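Local coordinates for protein gamma-glutamyl-gamma-aminobutyraldehyde dehydrogenase (PDB 4LIH) that probably oxidises aldehydes, gamma-glutamyl-gamma-aminobutyraldehyde among them, to carboxylic acids with NAD(P)+ as the electron acceptor, at residues L290-Y303 and F325-V337. Residues are numbered along the deposited sequence; the frame is centred on the assembly and turned at random.
Sequences LDRAAQTAAGAIFY and FIEKLVAAARAYV
Leu290 brings CD1 to the edge of the Phe325 ring, near its plane and 3.6 Å from CD1 of Phe325, where two helices of the aldehyde dehydrogenase fold pack side by side. Helices 290-302 and 319-333 follow the parallel strands 280-283 and 314-318, and their segments 290-302 and 325-333 cross at -52° with axes 8.2 Å apart. Phe325 is a knob in a hole formed by Leu290, Ala293, Ala294 and Ala297: its CG lies anti to the backbone N (chi1 -163°), which carries the ring in against the first helix, where it also touches Leu315 and Val317 of strand 314-318. At the solvent-facing margin, Asp291 forms a hydrogen-bonded salt bridge with Lys328, whose NZ lies 2.6 Å from OD1 on its syn side, tilted out of the carboxylate plane; the lysine is extended until a bend at chi4 (-59°) and suits this margin by burying its methylenes while keeping its charge outside. Small residues then bring the backbones together. Ala294 CB presses on Lys328 CB at 3.4 Å, tighter than usual, and also lies over one face of the Phe325 ring, toward its rim. Ala297 meets CD1 of Leu329, while Ala298 CB touches Ala332 CB at 3.6 Å. The Tyr336 hydroxyl lies against Gly299 CA. Phe302 closes the far end: its CB sits over one face of the Tyr336 ring in a CH-pi contact, 3.7 Å from the centroid, and its CE2 reaches Ala333 CB. Being amphipathic, Tyr336 packs its ring against the first helix yet keeps a polar end, whose OH lies 2.9 Å from a water that donates to Gln295 O.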
loop_
_atom_site.group_PDB
_atom_site.type_symbol
_atom_site.label_atom_id
_atom_site.label_comp_id
_atom_site.label_asym_id
_atom_site.label_seq_id
_atom_site.Cartn_x
_atom_site.Cartn_y
_atom_site.Cartn_z
ATOM N N LEU A 290 28.026 19.280 18.137
ATOM C CA LEU A 290 28.967 19.855 17.163
ATOM C C LEU A 290 30.184 18.954 16.923
ATOM O O LEU A 290 30.785 18.975 15.833
ATOM C CB LEU A 290 29.418 21.223 17.643
ATOM C CG LEU A 290 29.835 22.260 16.619
ATOM C CD1 LEU A 290 28.654 22.708 15.742
ATOM C CD2 LEU A 290 30.403 23.428 17.404
ATOM N N ASP A 291 30.545 18.174 17.948
ATOM C CA ASP A 291 31.604 17.186 17.828
ATOM C C ASP A 291 31.215 16.044 16.911
ATOM O O ASP A 291 31.983 15.702 16.003
ATOM C CB ASP A 291 32.021 16.657 19.209
ATOM C CG ASP A 291 32.711 17.708 20.012
ATOM O OD1 ASP A 291 33.679 18.280 19.479
ATOM O OD2 ASP A 291 32.271 18.000 21.144
ATOM N N ARG A 292 30.032 15.470 17.130
ATOM C CA ARG A 292 29.531 14.430 16.209
ATOM C C ARG A 292 29.408 15.001 14.807
ATOM O O ARG A 292 29.812 14.365 13.839
ATOM C CB ARG A 292 28.189 13.818 16.642
ATOM C CG ARG A 292 27.727 12.686 15.706
ATOM C CD ARG A 292 26.698 11.740 16.344
ATOM N NE ARG A 292 25.386 12.356 16.523
ATOM C CZ ARG A 292 24.471 12.497 15.553
ATOM N NH1 ARG A 292 24.714 12.027 14.366
ATOM N NH2 ARG A 292 23.295 13.089 15.786
ATOM N N ALA A 293 28.863 16.204 14.692
ATOM C CA ALA A 293 28.741 16.823 13.369
ATOM C C ALA A 293 30.087 16.977 12.661
ATOM O O ALA A 293 30.166 16.736 11.461
ATOM C CB ALA A 293 27.993 18.150 13.441
ATOM N N ALA A 294 31.150 17.381 13.387
ATOM C CA ALA A 294 32.471 17.586 12.778
ATOM C C ALA A 294 33.089 16.271 12.380
ATOM O O ALA A 294 33.675 16.175 11.301
ATOM C CB ALA A 294 33.420 18.314 13.727
ATOM N N GLN A 295 32.983 15.265 13.256
ATOM C CA GLN A 295 33.449 13.921 12.947
ATOM C C GLN A 295 32.730 13.320 11.770
ATOM O O GLN A 295 33.354 12.709 10.927
ATOM C CB GLN A 295 33.339 13.002 14.161
ATOM C CG GLN A 295 34.406 13.366 15.202
ATOM C CD GLN A 295 34.159 12.756 16.536
ATOM O OE1 GLN A 295 33.228 11.950 16.709
ATOM N NE2 GLN A 295 34.973 13.159 17.529
ATOM N N THR A 296 31.430 13.535 11.708
ATOM C CA THR A 296 30.582 12.984 10.607
ATOM C C THR A 296 30.853 13.735 9.297
ATOM O O THR A 296 30.810 13.127 8.232
ATOM C CB THR A 296 29.100 13.071 11.021
ATOM O OG1 THR A 296 28.936 12.306 12.212
ATOM C CG2 THR A 296 28.137 12.545 9.981
ATOM N N ALA A 297 31.135 15.036 9.373
ATOM C CA ALA A 297 31.498 15.828 8.179
ATOM C C ALA A 297 32.804 15.332 7.564
ATOM O O ALA A 297 32.923 15.256 6.322
ATOM C CB ALA A 297 31.585 17.322 8.498
ATOM N N ALA A 298 33.762 14.954 8.422
ATOM C CA ALA A 298 34.987 14.307 7.969
ATOM C C ALA A 298 34.693 12.968 7.348
ATOM O O ALA A 298 35.205 12.707 6.271
ATOM C CB ALA A 298 36.020 14.178 9.091
ATOM N N GLY A 299 33.851 12.139 7.986
ATOM C CA GLY A 299 33.534 10.825 7.420
ATOM C C GLY A 299 32.799 10.935 6.084
ATOM O O GLY A 299 32.964 10.112 5.205
ATOM N N ALA A 300 32.030 11.998 5.924
ATOM C CA ALA A 300 31.174 12.136 4.763
ATOM C C ALA A 300 31.992 12.326 3.499
ATOM O O ALA A 300 31.494 12.128 2.432
ATOM C CB ALA A 300 30.208 13.302 4.963
ATOM N N ILE A 301 33.224 12.778 3.641
ATOM C CA ILE A 301 34.087 13.131 2.516
ATOM C C ILE A 301 35.351 12.324 2.458
ATOM O O ILE A 301 35.978 12.272 1.433
ATOM C CB ILE A 301 34.414 14.666 2.535
ATOM C CG1 ILE A 301 35.210 15.125 1.297
ATOM C CG2 ILE A 301 35.161 15.097 3.819
ATOM C CD1 ILE A 301 34.558 14.725 -0.043
ATOM N N PHE A 302 35.758 11.703 3.569
ATOM C CA PHE A 302 37.010 10.969 3.586
ATOM C C PHE A 302 36.815 9.461 3.626
ATOM O O PHE A 302 37.730 8.745 3.238
ATOM C CB PHE A 302 37.902 11.442 4.766
ATOM C CG PHE A 302 38.178 12.929 4.772
ATOM C CD1 PHE A 302 38.432 13.614 3.614
ATOM C CD2 PHE A 302 38.202 13.627 5.960
ATOM C CE1 PHE A 302 38.676 14.982 3.620
ATOM C CE2 PHE A 302 38.438 14.967 5.967
ATOM C CZ PHE A 302 38.692 15.647 4.787
ATOM N N TYR A 303 35.648 8.987 4.068
ATOM C CA TYR A 303 35.279 7.579 3.966
ATOM C C TYR A 303 35.378 7.055 2.508
ATOM O O TYR A 303 34.920 7.689 1.579
ATOM C CB TYR A 303 33.860 7.293 4.511
ATOM C CG TYR A 303 33.579 5.802 4.431
ATOM C CD1 TYR A 303 34.080 4.962 5.396
ATOM C CD2 TYR A 303 32.854 5.242 3.400
ATOM C CE1 TYR A 303 33.880 3.603 5.350
ATOM C CE2 TYR A 303 32.651 3.859 3.349
ATOM C CZ TYR A 303 33.191 3.076 4.354
ATOM O OH TYR A 303 33.085 1.737 4.428
ATOM N N PHE A 325 34.009 24.987 14.379
ATOM C CA PHE A 325 33.666 23.822 13.613
ATOM C C PHE A 325 34.849 23.351 12.776
ATOM O O PHE A 325 35.157 22.160 12.781
ATOM C CB PHE A 325 32.452 24.074 12.708
ATOM C CG PHE A 325 31.822 22.804 12.217
ATOM C CD1 PHE A 325 30.974 22.077 13.047
ATOM C CD2 PHE A 325 32.145 22.289 10.991
ATOM C CE1 PHE A 325 30.408 20.886 12.617
ATOM C CE2 PHE A 325 31.573 21.102 10.552
ATOM C CZ PHE A 325 30.721 20.407 11.361
ATOM N N ILE A 326 35.508 24.287 12.085
ATOM C CA ILE A 326 36.669 23.971 11.254
ATOM C C ILE A 326 37.778 23.379 12.155
ATOM O O ILE A 326 38.393 22.371 11.811
ATOM C CB ILE A 326 37.142 25.211 10.428
ATOM C CG1 ILE A 326 36.119 25.523 9.309
ATOM C CG2 ILE A 326 38.514 24.995 9.767
ATOM C CD1 ILE A 326 36.378 26.868 8.612
ATOM N N GLU A 327 38.012 23.969 13.333
ATOM C CA GLU A 327 38.945 23.348 14.278
ATOM C C GLU A 327 38.628 21.855 14.527
ATOM O O GLU A 327 39.518 21.019 14.424
ATOM C CB GLU A 327 39.022 24.120 15.599
ATOM C CG GLU A 327 40.061 23.558 16.558
ATOM C CD GLU A 327 40.094 24.263 17.913
ATOM O OE1 GLU A 327 39.071 24.848 18.335
ATOM O OE2 GLU A 327 41.132 24.143 18.604
ATOM N N LYS A 328 37.370 21.526 14.819
ATOM C CA LYS A 328 36.965 20.148 15.097
ATOM C C LYS A 328 37.102 19.245 13.869
ATOM O O LYS A 328 37.490 18.084 13.988
ATOM C CB LYS A 328 35.526 20.114 15.651
ATOM C CG LYS A 328 35.389 20.782 17.036
ATOM C CD LYS A 328 33.923 20.961 17.408
ATOM C CE LYS A 328 33.720 21.559 18.792
ATOM N NZ LYS A 328 34.308 20.772 19.902
ATOM N N LEU A 329 36.853 19.813 12.694
ATOM C CA LEU A 329 36.984 19.138 11.401
ATOM C C LEU A 329 38.432 18.741 11.113
ATOM O O LEU A 329 38.738 17.594 10.705
ATOM C CB LEU A 329 36.465 20.104 10.321
ATOM C CG LEU A 329 36.332 19.668 8.900
ATOM C CD1 LEU A 329 35.325 18.513 8.767
ATOM C CD2 LEU A 329 35.875 20.878 8.087
ATOM N N VAL A 330 39.331 19.694 11.302
ATOM C CA VAL A 330 40.751 19.467 11.121
ATOM C C VAL A 330 41.266 18.348 12.031
ATOM O O VAL A 330 41.994 17.471 11.593
ATOM C CB VAL A 330 41.545 20.766 11.342
ATOM C CG1 VAL A 330 43.046 20.512 11.405
ATOM C CG2 VAL A 330 41.220 21.753 10.233
ATOM N N ALA A 331 40.856 18.385 13.281
ATOM C CA ALA A 331 41.142 17.332 14.239
ATOM C C ALA A 331 40.576 15.980 13.749
ATOM O O ALA A 331 41.284 14.991 13.717
ATOM C CB ALA A 331 40.538 17.694 15.567
ATOM N N ALA A 332 39.306 15.969 13.344
ATOM C CA ALA A 332 38.693 14.766 12.769
ATOM C C ALA A 332 39.414 14.205 11.536
ATOM O O ALA A 332 39.483 12.971 11.372
ATOM C CB ALA A 332 37.255 15.032 12.413
ATOM N N ALA A 333 39.880 15.087 10.650
ATOM C CA ALA A 333 40.607 14.656 9.426
ATOM C C ALA A 333 41.846 13.819 9.715
ATOM O O ALA A 333 42.253 13.017 8.871
ATOM C CB ALA A 333 40.969 15.855 8.542
ATOM N N ARG A 334 42.435 13.973 10.916
ATOM C CA ARG A 334 43.655 13.239 11.291
ATOM C C ARG A 334 43.512 11.726 11.247
ATOM O O ARG A 334 44.457 11.046 10.816
ATOM C CB ARG A 334 44.185 13.673 12.674
ATOM N N ALA A 335 42.372 11.191 11.664
ATOM C CA ALA A 335 42.177 9.732 11.651
ATOM C C ALA A 335 42.259 9.145 10.247
ATOM O O ALA A 335 42.323 7.918 10.072
ATOM C CB ALA A 335 40.835 9.387 12.254
ATOM N N TYR A 336 42.191 10.009 9.234
ATOM C CA TYR A 336 42.145 9.549 7.851
ATOM C C TYR A 336 43.473 9.752 7.154
ATOM O O TYR A 336 43.502 10.030 5.959
ATOM C CB TYR A 336 41.058 10.266 7.074
ATOM C CG TYR A 336 39.694 10.018 7.587
ATOM C CD1 TYR A 336 39.151 10.799 8.575
ATOM C CD2 TYR A 336 38.936 8.974 7.091
ATOM C CE1 TYR A 336 37.873 10.558 9.059
ATOM C CE2 TYR A 336 37.665 8.735 7.563
ATOM C CZ TYR A 336 37.134 9.534 8.536
ATOM O OH TYR A 336 35.866 9.252 8.988
ATOM N N VAL A 337 44.572 9.605 7.875
ATOM C CA VAL A 337 45.888 9.664 7.215
ATOM C C VAL A 337 45.999 8.396 6.402
ATOM O O VAL A 337 45.708 7.327 6.927
ATOM C CB VAL A 337 47.031 9.745 8.251
HETATM O O HOH W 1 35.125 10.627 11.489
#